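Local structure of restriction endonuclease PacI (Pseudomonas alcaligenes, 3M7K) at residues Glu15-Ser20 / Ile86-Val91; Lys25-Trp30 / Phe46-Phe51; Ala53-Ser58 / Ala105-Phe110. The protein cuts DNA at a rare eight-base-pair target site as an HNH restriction endonuclease with a beta-beta-alpha-metal active site. All coordinates share one frame; numbering follows the deposited sequence.

Contact 1: Glu15-Ser20 / Ile86-Val91; sequences EFYAGS and IQCLGV. With nucleotides of chain C.
The side-chain amide of Gln87 joins the two segments directly, because its OE1 accepts from the backbone of Ala18. The bond from Ala18 N to Gln87 OE1 is 2.7 Å long and nearly straight (168° at the hydrogen), and the donor lies in the carbonyl plane. CG of Gln87 stands anti to the carbonyl carbon (chi1 -61°), and the chain extends beyond it to carry the amide to Ala18. The other end of the amide turns to the nucleic acid: Gln87 NE2 donates to OP1 of DG4 of chain C at 3.0 Å, and also to His85 O. With both ends engaged, the rotation of the amide is fixed.

Further hydrogen bonds go to the phosphate of DA3 of chain C. Gln87 N gives a straight bond to DA3 OP1 (2.7 Å). Cys88 N adds a weak one to the same oxygen. Tyr17 OH donates to DA3 OP2 (2.7 Å). The loop after strand 10-11 and the lead-in to strand 90-93, first strand of the beta-beta-alpha-metal unit of HNH nucleases, thus both hold this phosphate, while the loop lies close to that of DG4.

The Tyr17 ring takes Gln87 CD at its edge, ring and amide planes 81° apart, and carries DA3 C2' over the centre of one face. Tyr17 OH lies 3.7 Å from Cys88 SG.

Contact 2: Lys25-Trp30 / Phe46-Phe51; sequences KGCMTW and FTKATF. With PT (platinum (II) ion), chain G; ZN (zinc ion), chain E; nucleotides of chain C.
Helix 25-40 begins at a four-cysteine zinc site, to which it gives Cys27, and this contact sets the first turns of that helix against the start of helix 48-55. Trp30 makes the largest share. Its CG stands anti to the backbone N (chi1 169°), and the indole lies against the backbone and side chain where the second helix begins. Lys48 covers one face: its CB sits 3.8 Å from the centroid of the five-membered ring and 19° off the normal, a CH-pi contact, and its CA is over the ring system as well. At the rim, Trp30 CH2 meets Phe46 O at 3.3 Å, near the indole plane, while Trp30 CZ3 touches Phe46 CB.

Phe51 comes in beside the indole, with its CB 3.6 Å from Trp30 CE3 and the two ring planes inclined at 35°. Its CE2 edge faces Gly26 O in the plane of the phenyl ring, and Phe51 CZ rests on Thr29 CG2 at 3.6 Å. The OG1 branch of Thr29 turns back to Lys25 O, which also receives Thr29 N from the opposite face of the carbonyl plane.

Past the indole, the extended Lys48 chain brings NZ to 3.4 Å from Cys27 SG. That sulfur binds zinc at 2.3 Å together with Cys4, Cys7 and Cys24; on the next residue, Met28 SD shares a platinum ion with Met23. No hydrogen bond crosses; the contact rests mainly on aromatic and aliphatic packing, and the Lys48 ammonium would probably offset some negative charge on the Cys27 thiolate.

Contact 3: Ala53-Ser58 / Ala105-Phe110; sequences AWYGLS and ARLACF. With ZN (zinc ion), chain D; nucleotides of chain C.
Trp54 and Tyr55, at the end of helix 48-55, meet strand 105-108 through Ala105 and Leu107. The six-membered side of the indole does the touching: Trp54 CZ2 is 3.5 Å from Ala105 CB, and Trp54 CH2 comes to 3.9 Å from Leu107 N. Leu107 CG stands anti to the backbone N (chi1 -151°), and chi2 of 56° turns CD1 to Tyr55 CE2 at 3.7 Å, the two side chains crossing at about a right angle.

One shell out, Tyr55 OH is held by Leu89 O, and Val91 of the partner strand 90-93 packs against both Trp54 and Ala105. Further along, the strand runs into Cys109, whose SG binds zinc at 2.3 Å with Cys63, Cys66 and Cys112 and caps the helix that follows.

Phe110 then meets the DNA. C5' of DA2 of chain C lies over the centre of its ring, 3.7 Å above the plane, and Phe110 CD1 is 3.3 Å from O3' of DT1 of chain C. An alanine here would probably leave the sugar-phosphate link between DT1 and DA2 without its aromatic support. Across the segments no hydrogen bond forms and the side-chain contacts are apolar, consistent with van der Waals packing, rather than directed bonds, joining helix and beta-beta-alpha-metal hairpin.

Overall arrangement
The three contacts lie close together, with centres about 10 to 13 Å apart. Along the chain, contact 2 falls wholly between the two segments of contact 1 and closes before contact 3 opens, whereas contacts 1 and 3 interleave. Helix 48-55 serves both contacts 2 and 3, and the antiparallel strands 90-93 and 105-108 tie contact 1 to contact 3. Direct links include the backbone hydrogen bond between Glu15 and Lys25, and Glu15 OE2 with Ser58 N. Packing thus runs from the Cys27 zinc site over helices 25-40 and 48-55 to the hairpin that leads to the second zinc site. Strand 90-93 also carries Asp92, a magnesium ligand with Asn113, so DNA grip and metal site share one compact framework.

Contact 1: Glu15-Ser20 / Ile86-Val91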
# COMPACT_ATOMS: atom_id res chain seq x y z
N GLU A 15 26.44 -7.72 -4.11
CA GLU A 15 25.69 -7.77 -5.36
C GLU A 15 25.03 -9.16 -5.55
O GLU A 15 24.33 -9.40 -6.53
CB GLU A 15 26.60 -7.41 -6.54
CG GLU A 15 25.88 -6.74 -7.70
CD GLU A 15 25.23 -5.42 -7.33
OE1 GLU A 15 24.19 -5.09 -7.92
OE2 GLU A 15 25.76 -4.71 -6.45
N PHE A 16 25.25 -10.05 -4.58
CA PHE A 16 24.63 -11.38 -4.58
C PHE A 16 23.62 -11.59 -3.45
O PHE A 16 23.63 -10.87 -2.45
CB PHE A 16 25.74 -12.45 -4.52
CG PHE A 16 26.62 -12.48 -5.76
CD1 PHE A 16 27.83 -11.78 -5.79
CD2 PHE A 16 26.22 -13.17 -6.89
CE1 PHE A 16 28.64 -11.79 -6.93
CE2 PHE A 16 27.01 -13.19 -8.04
CZ PHE A 16 28.23 -12.50 -8.06
N TYR A 17 22.75 -12.59 -3.60
CA TYR A 17 21.76 -12.94 -2.57
C TYR A 17 22.32 -13.81 -1.44
O TYR A 17 23.30 -14.50 -1.64
CB TYR A 17 20.59 -13.69 -3.20
CG TYR A 17 19.75 -12.85 -4.14
CD1 TYR A 17 19.80 -13.06 -5.51
CD2 TYR A 17 18.89 -11.85 -3.64
CE1 TYR A 17 19.01 -12.29 -6.38
CE2 TYR A 17 18.10 -11.08 -4.51
CZ TYR A 17 18.17 -11.31 -5.87
OH TYR A 17 17.41 -10.59 -6.73
N ALA A 18 21.69 -13.78 -0.28
CA ALA A 18 22.15 -14.57 0.87
C ALA A 18 21.66 -16.03 0.81
O ALA A 18 22.19 -16.90 1.50
CB ALA A 18 21.76 -13.90 2.19
N GLY A 19 20.66 -16.29 -0.02
CA GLY A 19 20.12 -17.64 -0.18
C GLY A 19 20.88 -18.47 -1.21
O GLY A 19 22.03 -18.17 -1.54
N SER A 20 20.21 -19.49 -1.75
CA SER A 20 20.84 -20.42 -2.69
C SER A 20 20.89 -19.98 -4.17
O SER A 20 21.29 -20.78 -5.03
CB SER A 20 20.17 -21.80 -2.57
OG SER A 20 18.79 -21.72 -2.87
N ILE A 86 13.39 -10.20 0.83
CA ILE A 86 13.76 -9.26 -0.24
C ILE A 86 15.08 -8.57 0.10
O ILE A 86 15.23 -8.06 1.22
CB ILE A 86 12.65 -8.21 -0.45
CG1 ILE A 86 11.33 -8.93 -0.79
CG2 ILE A 86 13.06 -7.14 -1.51
CD1 ILE A 86 10.11 -8.05 -0.86
N GLN A 87 16.01 -8.55 -0.84
CA GLN A 87 17.39 -8.15 -0.57
C GLN A 87 17.89 -7.12 -1.57
O GLN A 87 19.05 -6.69 -1.53
CB GLN A 87 18.30 -9.37 -0.57
CG GLN A 87 17.93 -10.39 0.49
CD GLN A 87 18.48 -11.78 0.17
OE1 GLN A 87 19.69 -11.96 0.04
NE2 GLN A 87 17.58 -12.76 0.03
N CYS A 88 17.01 -6.72 -2.48
CA CYS A 88 17.34 -5.68 -3.42
C CYS A 88 16.16 -4.74 -3.70
O CYS A 88 14.99 -5.06 -3.39
CB CYS A 88 17.87 -6.28 -4.73
SG CYS A 88 16.63 -7.13 -5.68
N LEU A 89 16.49 -3.59 -4.26
CA LEU A 89 15.49 -2.58 -4.62
C LEU A 89 15.00 -2.82 -6.02
O LEU A 89 15.75 -3.31 -6.87
CB LEU A 89 16.08 -1.18 -4.50
CG LEU A 89 16.62 -0.85 -3.11
CD1 LEU A 89 17.06 0.57 -3.09
CD2 LEU A 89 15.58 -1.08 -2.00
N GLY A 90 13.74 -2.48 -6.26
CA GLY A 90 13.12 -2.75 -7.56
C GLY A 90 12.92 -1.51 -8.38
O GLY A 90 13.49 -0.45 -8.10
N VAL A 91 12.09 -1.63 -9.40
CA VAL A 91 11.93 -0.57 -10.39
C VAL A 91 10.47 -0.10 -10.49
O VAL A 91 9.58 -0.90 -10.74
CB VAL A 91 12.39 -1.06 -11.79
CG1 VAL A 91 12.29 0.07 -12.81
CG2 VAL A 91 13.83 -1.60 -11.75
P DA C 3 14.51 -10.14 -4.37
OP1 DA C 3 15.07 -9.34 -3.25
OP2 DA C 3 15.00 -9.89 -5.75
O5' DA C 3 14.71 -11.69 -4.09
C5' DA C 3 14.82 -12.20 -2.78
C4' DA C 3 14.82 -13.73 -2.82
O4' DA C 3 13.75 -14.18 -3.69
C3' DA C 3 16.06 -14.41 -3.40
O3' DA C 3 16.15 -15.73 -2.87
C2' DA C 3 15.76 -14.48 -4.89
C1' DA C 3 14.26 -14.81 -4.85
N9 DA C 3 13.50 -14.33 -6.01
C8 DA C 3 13.72 -13.21 -6.75
N7 DA C 3 12.85 -13.04 -7.72
C5 DA C 3 12.01 -14.14 -7.61
C6 DA C 3 10.86 -14.58 -8.32
N6 DA C 3 10.34 -13.93 -9.37
N1 DA C 3 10.25 -15.71 -7.92
C2 DA C 3 10.75 -16.39 -6.87
N3 DA C 3 11.80 -16.08 -6.12
C4 DA C 3 12.39 -14.94 -6.55
P DG C 4 17.51 -16.32 -2.26
OP1 DG C 4 17.87 -15.56 -1.05
OP2 DG C 4 18.49 -16.36 -3.35
O5' DG C 4 17.14 -17.83 -1.90
C5' DG C 4 15.82 -18.15 -1.49
C4' DG C 4 15.07 -18.93 -2.55
O4' DG C 4 15.03 -18.25 -3.81
C3' DG C 4 15.66 -20.29 -2.92
O3' DG C 4 14.97 -21.26 -2.17
C2' DG C 4 15.42 -20.43 -4.43
C1' DG C 4 14.54 -19.22 -4.69
N9 DG C 4 14.53 -18.62 -6.02
C8 DG C 4 15.45 -17.78 -6.59
N7 DG C 4 15.12 -17.39 -7.80
C5 DG C 4 13.91 -18.01 -8.02
C6 DG C 4 13.05 -17.98 -9.14
O6 DG C 4 13.21 -17.35 -10.19
N1 DG C 4 11.91 -18.76 -8.97
C2 DG C 4 11.62 -19.48 -7.83
N2 DG C 4 10.47 -20.18 -7.82
N3 DG C 4 12.41 -19.53 -6.77
C4 DG C 4 13.53 -18.77 -6.94
P DA C 2 10.47 -5.57 -6.82
OP1 DA C 2 10.81 -4.71 -5.67
OP2 DA C 2 11.27 -5.46 -8.06
O5' DA C 2 10.42 -7.11 -6.41
C5' DA C 2 10.27 -7.47 -5.02
C4' DA C 2 10.83 -8.87 -4.76
O4' DA C 2 10.01 -9.85 -5.45
C3' DA C 2 12.24 -9.14 -5.26
O3' DA C 2 12.91 -10.04 -4.33
C2' DA C 2 12.06 -9.77 -6.64
C1' DA C 2 10.73 -10.52 -6.48
N9 DA C 2 9.83 -10.51 -7.63
C8 DA C 2 9.90 -9.77 -8.79
N7 DA C 2 8.92 -9.99 -9.64
C5 DA C 2 8.14 -10.93 -8.98
C6 DA C 2 6.93 -11.58 -9.33
N6 DA C 2 6.29 -11.34 -10.48
N1 DA C 2 6.40 -12.47 -8.44
C2 DA C 2 7.06 -12.70 -7.29
N3 DA C 2 8.21 -12.14 -6.86
C4 DA C 2 8.69 -11.26 -7.76

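Contact 2: Lys25-Trp30 / Phe46-Phe51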
# COMPACT_ATOMS: atom_id res chain seq x y z
N LYS A 25 22.13 -9.80 -8.24
CA LYS A 25 20.89 -9.04 -8.07
C LYS A 25 20.48 -8.37 -9.40
O LYS A 25 19.31 -8.31 -9.73
CB LYS A 25 21.02 -7.98 -6.96
CG LYS A 25 21.16 -8.56 -5.52
CD LYS A 25 21.60 -7.47 -4.53
CE LYS A 25 21.49 -7.92 -3.07
NZ LYS A 25 21.90 -6.81 -2.16
N GLY A 26 21.46 -7.88 -10.16
CA GLY A 26 21.18 -7.23 -11.45
C GLY A 26 20.55 -8.17 -12.46
O GLY A 26 19.58 -7.81 -13.16
N CYS A 27 21.09 -9.38 -12.52
CA CYS A 27 20.57 -10.39 -13.45
C CYS A 27 19.17 -10.85 -13.04
O CYS A 27 18.29 -10.99 -13.90
CB CYS A 27 21.52 -11.59 -13.54
SG CYS A 27 23.03 -11.32 -14.55
N MET A 28 18.97 -11.09 -11.76
CA MET A 28 17.66 -11.52 -11.26
C MET A 28 16.64 -10.39 -11.43
O MET A 28 15.51 -10.63 -11.85
CB MET A 28 17.76 -12.00 -9.80
CG MET A 28 16.45 -12.37 -9.10
SD MET A 28 15.88 -14.07 -9.35
CE MET A 28 15.16 -13.98 -11.01
N THR A 29 17.03 -9.15 -11.13
CA THR A 29 16.11 -8.03 -11.31
C THR A 29 15.77 -7.82 -12.79
O THR A 29 14.62 -7.59 -13.13
CB THR A 29 16.58 -6.75 -10.62
OG1 THR A 29 16.74 -7.01 -9.23
CG2 THR A 29 15.55 -5.65 -10.77
N TRP A 30 16.76 -7.95 -13.68
CA TRP A 30 16.49 -7.87 -15.11
C TRP A 30 15.52 -8.95 -15.60
O TRP A 30 14.60 -8.66 -16.38
CB TRP A 30 17.78 -7.90 -15.95
CG TRP A 30 17.50 -8.07 -17.44
CD1 TRP A 30 17.76 -9.18 -18.20
CD2 TRP A 30 16.89 -7.12 -18.32
NE1 TRP A 30 17.37 -8.97 -19.50
CE2 TRP A 30 16.84 -7.71 -19.61
CE3 TRP A 30 16.39 -5.81 -18.15
CZ2 TRP A 30 16.30 -7.05 -20.72
CZ3 TRP A 30 15.88 -5.15 -19.26
CH2 TRP A 30 15.84 -5.76 -20.53
N PHE A 46 14.45 -0.84 -22.09
CA PHE A 46 15.78 -1.24 -21.59
C PHE A 46 16.31 -2.44 -22.39
O PHE A 46 15.53 -3.32 -22.75
CB PHE A 46 15.72 -1.72 -20.13
CG PHE A 46 15.71 -0.62 -19.12
CD1 PHE A 46 14.55 -0.34 -18.40
CD2 PHE A 46 16.87 0.10 -18.83
CE1 PHE A 46 14.52 0.66 -17.44
CE2 PHE A 46 16.87 1.11 -17.87
CZ PHE A 46 15.69 1.39 -17.17
N THR A 47 17.62 -2.47 -22.64
CA THR A 47 18.32 -3.73 -22.94
C THR A 47 18.99 -4.16 -21.65
O THR A 47 19.13 -3.34 -20.73
CB THR A 47 19.41 -3.58 -24.01
OG1 THR A 47 20.38 -2.60 -23.59
CG2 THR A 47 18.80 -3.21 -25.36
N LYS A 48 19.42 -5.42 -21.58
CA LYS A 48 20.08 -5.93 -20.37
C LYS A 48 21.29 -5.05 -20.01
O LYS A 48 21.43 -4.67 -18.86
CB LYS A 48 20.49 -7.40 -20.50
CG LYS A 48 21.13 -7.95 -19.21
CD LYS A 48 21.20 -9.48 -19.19
CE LYS A 48 21.50 -9.99 -17.79
NZ LYS A 48 21.93 -11.43 -17.78
N ALA A 49 22.12 -4.73 -21.01
CA ALA A 49 23.31 -3.89 -20.81
C ALA A 49 23.02 -2.47 -20.25
O ALA A 49 23.71 -1.99 -19.32
CB ALA A 49 24.14 -3.80 -22.13
N THR A 50 22.02 -1.82 -20.84
CA THR A 50 21.61 -0.51 -20.33
C THR A 50 20.98 -0.64 -18.94
O THR A 50 21.25 0.20 -18.07
CB THR A 50 20.72 0.31 -21.31
OG1 THR A 50 20.34 1.54 -20.68
CG2 THR A 50 19.45 -0.42 -21.67
N PHE A 51 20.19 -1.69 -18.72
CA PHE A 51 19.61 -1.89 -17.39
C PHE A 51 20.68 -2.08 -16.33
O PHE A 51 20.58 -1.50 -15.26
CB PHE A 51 18.63 -3.07 -17.32
CG PHE A 51 18.13 -3.33 -15.91
CD1 PHE A 51 17.23 -2.46 -15.30
CD2 PHE A 51 18.63 -4.40 -15.18
CE1 PHE A 51 16.80 -2.70 -13.98
CE2 PHE A 51 18.22 -4.64 -13.88
CZ PHE A 51 17.31 -3.78 -13.27
PT PT G . 17.14 -15.75 -9.32
ZN ZN E . 24.78 -11.16 -13.08
P DA C 3 14.51 -10.14 -4.37
OP1 DA C 3 15.07 -9.34 -3.25
OP2 DA C 3 15.00 -9.89 -5.75
O5' DA C 3 14.71 -11.69 -4.09
C5' DA C 3 14.82 -12.20 -2.78
C4' DA C 3 14.82 -13.73 -2.82
O4' DA C 3 13.75 -14.18 -3.69
C3' DA C 3 16.06 -14.41 -3.40
O3' DA C 3 16.15 -15.73 -2.87
C2' DA C 3 15.76 -14.48 -4.89
C1' DA C 3 14.26 -14.81 -4.85
N9 DA C 3 13.50 -14.33 -6.01
C8 DA C 3 13.72 -13.21 -6.75
N7 DA C 3 12.85 -13.04 -7.72
C5 DA C 3 12.01 -14.14 -7.61
C6 DA C 3 10.86 -14.58 -8.32
N6 DA C 3 10.34 -13.93 -9.37
N1 DA C 3 10.25 -15.71 -7.92
C2 DA C 3 10.75 -16.39 -6.87
N3 DA C 3 11.80 -16.08 -6.12
C4 DA C 3 12.39 -14.94 -6.55

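Contact 3: Ala53-Ser58 / Ala105-Phe110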
# COMPACT_ATOMS: atom_id res chain seq x y z
N ALA A 53 23.79 -1.06 -16.30
CA ALA A 53 24.44 0.22 -16.04
C ALA A 53 23.54 1.14 -15.22
O ALA A 53 24.01 1.86 -14.34
CB ALA A 53 24.88 0.91 -17.34
N TRP A 54 22.25 1.13 -15.55
CA TRP A 54 21.26 1.93 -14.84
C TRP A 54 21.14 1.45 -13.39
O TRP A 54 21.08 2.28 -12.46
CB TRP A 54 19.92 1.86 -15.58
CG TRP A 54 18.80 2.65 -14.96
CD1 TRP A 54 18.48 3.97 -15.20
CD2 TRP A 54 17.86 2.17 -14.01
NE1 TRP A 54 17.39 4.33 -14.44
CE2 TRP A 54 17.00 3.25 -13.69
CE3 TRP A 54 17.67 0.93 -13.37
CZ2 TRP A 54 15.94 3.12 -12.77
CZ3 TRP A 54 16.61 0.81 -12.46
CH2 TRP A 54 15.76 1.89 -12.17
N TYR A 55 21.16 0.13 -13.19
CA TYR A 55 20.91 -0.46 -11.87
C TYR A 55 22.09 -0.22 -10.93
O TYR A 55 21.92 -0.21 -9.70
CB TYR A 55 20.61 -1.96 -12.00
CG TYR A 55 19.90 -2.60 -10.80
CD1 TYR A 55 20.47 -3.70 -10.15
CD2 TYR A 55 18.67 -2.13 -10.33
CE1 TYR A 55 19.83 -4.31 -9.05
CE2 TYR A 55 18.03 -2.73 -9.23
CZ TYR A 55 18.61 -3.83 -8.60
OH TYR A 55 18.01 -4.42 -7.54
N GLY A 56 23.27 -0.05 -11.51
CA GLY A 56 24.48 0.17 -10.74
C GLY A 56 24.78 -0.93 -9.73
O GLY A 56 24.53 -2.13 -9.97
N LEU A 57 25.29 -0.51 -8.59
CA LEU A 57 25.73 -1.44 -7.57
C LEU A 57 25.07 -1.19 -6.23
O LEU A 57 24.69 -0.05 -5.91
CB LEU A 57 27.25 -1.37 -7.41
CG LEU A 57 28.06 -1.78 -8.65
CD1 LEU A 57 29.50 -1.44 -8.42
CD2 LEU A 57 27.87 -3.28 -8.99
N SER A 58 24.97 -2.25 -5.45
CA SER A 58 24.17 -2.29 -4.22
C SER A 58 24.36 -1.13 -3.25
O SER A 58 23.38 -0.61 -2.68
CB SER A 58 24.43 -3.59 -3.49
OG SER A 58 23.45 -3.81 -2.49
N ALA A 105 11.71 4.94 -15.66
CA ALA A 105 12.14 4.11 -14.53
C ALA A 105 12.64 4.96 -13.38
O ALA A 105 13.36 5.95 -13.58
CB ALA A 105 13.21 3.14 -14.96
N ARG A 106 12.29 4.51 -12.19
CA ARG A 106 12.73 5.10 -10.95
C ARG A 106 13.05 3.91 -10.05
O ARG A 106 12.28 2.94 -10.02
CB ARG A 106 11.53 5.87 -10.40
CG ARG A 106 11.84 6.77 -9.31
CD ARG A 106 11.04 8.05 -9.45
NE ARG A 106 11.31 8.80 -8.26
CZ ARG A 106 10.79 9.97 -7.95
NH1 ARG A 106 9.94 10.58 -8.76
NH2 ARG A 106 11.13 10.51 -6.79
N LEU A 107 14.15 3.96 -9.30
CA LEU A 107 14.42 2.90 -8.34
C LEU A 107 13.46 3.07 -7.18
O LEU A 107 13.24 4.19 -6.71
CB LEU A 107 15.85 2.99 -7.83
CG LEU A 107 16.65 1.78 -7.36
CD1 LEU A 107 16.76 0.66 -8.41
CD2 LEU A 107 18.03 2.30 -6.94
N ALA A 108 12.88 1.97 -6.73
CA ALA A 108 11.95 2.01 -5.60
C ALA A 108 12.01 0.73 -4.75
O ALA A 108 12.10 -0.38 -5.30
CB ALA A 108 10.50 2.24 -6.09
N CYS A 109 11.94 0.88 -3.43
CA CYS A 109 11.85 -0.28 -2.56
C CYS A 109 10.45 -0.86 -2.72
O CYS A 109 9.51 -0.17 -3.17
CB CYS A 109 12.13 0.09 -1.08
SG CYS A 109 10.79 1.00 -0.19
N PHE A 110 10.29 -2.13 -2.39
CA PHE A 110 9.00 -2.81 -2.61
C PHE A 110 7.87 -2.22 -1.76
O PHE A 110 6.69 -2.29 -2.15
CB PHE A 110 9.15 -4.31 -2.34
CG PHE A 110 8.06 -5.16 -2.96
CD1 PHE A 110 7.52 -4.86 -4.21
CD2 PHE A 110 7.60 -6.31 -2.29
CE1 PHE A 110 6.52 -5.64 -4.78
CE2 PHE A 110 6.62 -7.14 -2.87
CZ PHE A 110 6.08 -6.81 -4.12
ZN ZN D . 10.93 3.32 -0.41
P DA C 2 10.47 -5.57 -6.82
OP1 DA C 2 10.81 -4.71 -5.67
OP2 DA C 2 11.27 -5.46 -8.06
O5' DA C 2 10.42 -7.11 -6.41
C5' DA C 2 10.27 -7.47 -5.02
C4' DA C 2 10.83 -8.87 -4.76
O4' DA C 2 10.01 -9.85 -5.45
C3' DA C 2 12.24 -9.14 -5.26
O3' DA C 2 12.91 -10.04 -4.33
C2' DA C 2 12.06 -9.77 -6.64
C1' DA C 2 10.73 -10.52 -6.48
N9 DA C 2 9.83 -10.51 -7.63
C8 DA C 2 9.90 -9.77 -8.79
N7 DA C 2 8.92 -9.99 -9.64
C5 DA C 2 8.14 -10.93 -8.98
C6 DA C 2 6.93 -11.58 -9.33
N6 DA C 2 6.29 -11.34 -10.48
N1 DA C 2 6.40 -12.47 -8.44
C2 DA C 2 7.06 -12.70 -7.29
N3 DA C 2 8.21 -12.14 -6.86
C4 DA C 2 8.69 -11.26 -7.76
OP3 DT C 1 3.86 -4.64 -11.86
P DT C 1 5.19 -4.00 -12.00
OP1 DT C 1 5.28 -2.57 -12.27
OP2 DT C 1 5.94 -4.76 -12.99
O5' DT C 1 5.80 -4.28 -10.55
C5' DT C 1 7.13 -4.33 -10.23
C4' DT C 1 7.23 -4.74 -8.76
O4' DT C 1 6.04 -5.46 -8.37
C3' DT C 1 8.40 -5.63 -8.46
O3' DT C 1 8.93 -5.32 -7.17
C2' DT C 1 7.79 -7.03 -8.53
C1' DT C 1 6.36 -6.80 -8.01
N1 DT C 1 5.41 -7.71 -8.67
C2 DT C 1 4.80 -8.69 -7.93
O2 DT C 1 4.99 -8.86 -6.74
N3 DT C 1 3.94 -9.49 -8.62
C4 DT C 1 3.65 -9.41 -9.97
O4 DT C 1 2.87 -10.20 -10.49
C5 DT C 1 4.31 -8.36 -10.71
C7 DT C 1 4.06 -8.20 -12.19
C6 DT C 1 5.16 -7.56 -10.03